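Local coordinates for protease inhibitor SGPI-2 (Schistocerca gregaria, PDB 3TVJ), which inhibits serine endopeptidases, its natural form being active in vitro against alpha-chymotrypsin and pancreatic elastase, at residues K16-R21 against V30-W35. The protein carries 5 engineered substitutions. Residues are numbered along the deposited sequence; the frame is centred on the assembly and turned at random.
Sequences KCNTCR and VCTKLW. Engineered in segment 30-35: V30 (natural residue Ala), K33 (natural residue Leu), L34 (natural residue Lys), W35 (natural residue Ala).
An antiparallel strand pairing that passes into a side-chain brace across to the protease-binding loop joins 16-21 to 30-35 in this pacifastin domain, an example of how a small inhibitor can brace its reactive-site loop, consistent with the rigid, substrate-like loops of such inhibitors. R21 N donates to O of the engineered V30 and V30 N to R21 O, and C20 faces C31 at the next, non-hydrogen-bonded position, where a disulfide with chi3 102° joins SG to SG. One further backbone bond runs from T32 N to T19 O at 2.9 Å. Beyond it N18 bridges the chains. Its OD1 uses in-plane lone pairs to accept from T32 OG1 at 2.7 Å and from L34 N at 2.9 Å, while ND2 donates almost straight (177°) to L34 O at 2.8 Å, approaching from above that carbonyl plane. Three bonds thus fix the carboxamide's rotation, two of them gripping both N-H and C=O of L34. T32 OG1 (chi1 59°) also receives T19 N at 3.0 Å. An alanine at N18 would remove all three bonds and would probably leave the loop around the reactive bond between K33 and L34, both engineered, less firmly held. C17 SG packs on L34 CB at 3.7 Å and continues into a disulfide with C36. Strand 12-15 flanks 18-22 on its other side, whereas V30, C31, T32 and engineered W35 extend the sheet onto a strand of another protein's chain.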
# COMPACT_ATOMS: atom_id res chain seq x y z
N LYS C 16 7.64 -22.82 7.75
CA LYS C 16 6.55 -22.40 8.62
C LYS C 16 5.58 -21.56 7.79
O LYS C 16 4.96 -22.07 6.85
CB LYS C 16 7.04 -21.72 9.92
CG LYS C 16 7.20 -22.72 11.12
CD LYS C 16 7.55 -21.98 12.45
CE LYS C 16 8.05 -22.89 13.53
NZ LYS C 16 7.77 -22.52 15.00
N CYS C 17 5.48 -20.26 8.07
CA CYS C 17 4.48 -19.42 7.39
C CYS C 17 4.95 -18.79 6.11
O CYS C 17 4.15 -18.18 5.41
CB CYS C 17 4.02 -18.30 8.32
SG CYS C 17 5.17 -16.91 8.53
N ASN C 18 6.23 -18.96 5.78
CA ASN C 18 6.80 -18.39 4.59
C ASN C 18 6.91 -19.41 3.46
O ASN C 18 6.94 -20.63 3.70
CB ASN C 18 8.18 -17.78 4.88
CG ASN C 18 8.09 -16.39 5.50
OD1 ASN C 18 7.43 -15.48 4.91
ND2 ASN C 18 8.62 -16.24 6.76
N THR C 19 6.88 -18.88 2.25
CA THR C 19 7.10 -19.64 1.03
C THR C 19 8.50 -19.39 0.55
O THR C 19 8.97 -18.25 0.46
CB THR C 19 6.06 -19.29 -0.04
OG1 THR C 19 4.73 -19.49 0.54
CG2 THR C 19 6.26 -20.18 -1.27
N CYS C 20 9.16 -20.45 0.20
CA CYS C 20 10.57 -20.42 -0.21
C CYS C 20 10.76 -21.22 -1.47
O CYS C 20 10.02 -22.18 -1.73
CB CYS C 20 11.50 -21.03 0.87
SG CYS C 20 11.36 -20.33 2.55
N ARG C 21 11.84 -20.93 -2.21
CA ARG C 21 12.31 -21.73 -3.30
C ARG C 21 13.68 -22.22 -2.89
O ARG C 21 14.53 -21.45 -2.41
CB ARG C 21 12.48 -20.93 -4.59
CG ARG C 21 11.21 -20.50 -5.23
CD ARG C 21 11.38 -20.22 -6.79
NE ARG C 21 11.75 -21.44 -7.53
CZ ARG C 21 12.57 -21.50 -8.61
NH1 ARG C 21 13.09 -20.40 -9.17
NH2 ARG C 21 12.85 -22.67 -9.15
N VAL C 30 15.49 -18.90 -0.85
CA VAL C 30 15.01 -17.58 -0.90
C VAL C 30 13.56 -17.64 -0.49
O VAL C 30 12.90 -18.63 -0.85
CB VAL C 30 15.22 -16.95 -2.34
CG1 VAL C 30 16.75 -16.81 -2.67
CG2 VAL C 30 14.47 -17.72 -3.41
N CYS C 31 13.09 -16.68 0.27
CA CYS C 31 11.79 -16.81 0.94
C CYS C 31 11.09 -15.47 0.97
O CYS C 31 11.73 -14.43 0.95
CB CYS C 31 11.92 -17.31 2.38
SG CYS C 31 12.80 -18.88 2.61
N THR C 32 9.79 -15.56 1.15
CA THR C 32 8.97 -14.44 1.51
C THR C 32 9.29 -13.84 2.90
O THR C 32 10.08 -14.42 3.63
CB THR C 32 7.50 -14.77 1.40
OG1 THR C 32 7.19 -15.89 2.26
CG2 THR C 32 7.09 -15.11 -0.04
N LYS C 33 8.78 -12.63 3.20
CA LYS C 33 9.20 -11.81 4.35
C LYS C 33 8.05 -11.59 5.36
O LYS C 33 7.98 -10.53 5.95
CB LYS C 33 9.80 -10.49 3.83
CG LYS C 33 11.18 -10.72 3.16
CD LYS C 33 11.79 -9.51 2.53
CE LYS C 33 13.17 -9.73 1.93
NZ LYS C 33 13.79 -8.44 1.39
N LEU C 34 7.34 -12.69 5.69
CA LEU C 34 6.44 -12.67 6.81
C LEU C 34 7.22 -13.01 8.09
O LEU C 34 8.17 -13.78 8.11
CB LEU C 34 5.30 -13.73 6.61
CG LEU C 34 4.46 -13.59 5.35
CD1 LEU C 34 3.59 -14.91 5.22
CD2 LEU C 34 3.62 -12.34 5.44
N TRP C 35 6.76 -12.43 9.19
CA TRP C 35 7.22 -12.80 10.53
C TRP C 35 6.19 -13.81 11.07
O TRP C 35 5.02 -13.45 11.30
CB TRP C 35 7.43 -11.65 11.48
CG TRP C 35 7.85 -12.00 12.85
CD1 TRP C 35 7.06 -12.59 13.83
CD2 TRP C 35 9.16 -11.83 13.44
NE1 TRP C 35 7.79 -12.75 14.97
CE2 TRP C 35 9.08 -12.34 14.75
CE3 TRP C 35 10.34 -11.29 13.01
CZ2 TRP C 35 10.18 -12.32 15.62
CZ3 TRP C 35 11.44 -11.23 13.87
CH2 TRP C 35 11.36 -11.74 15.18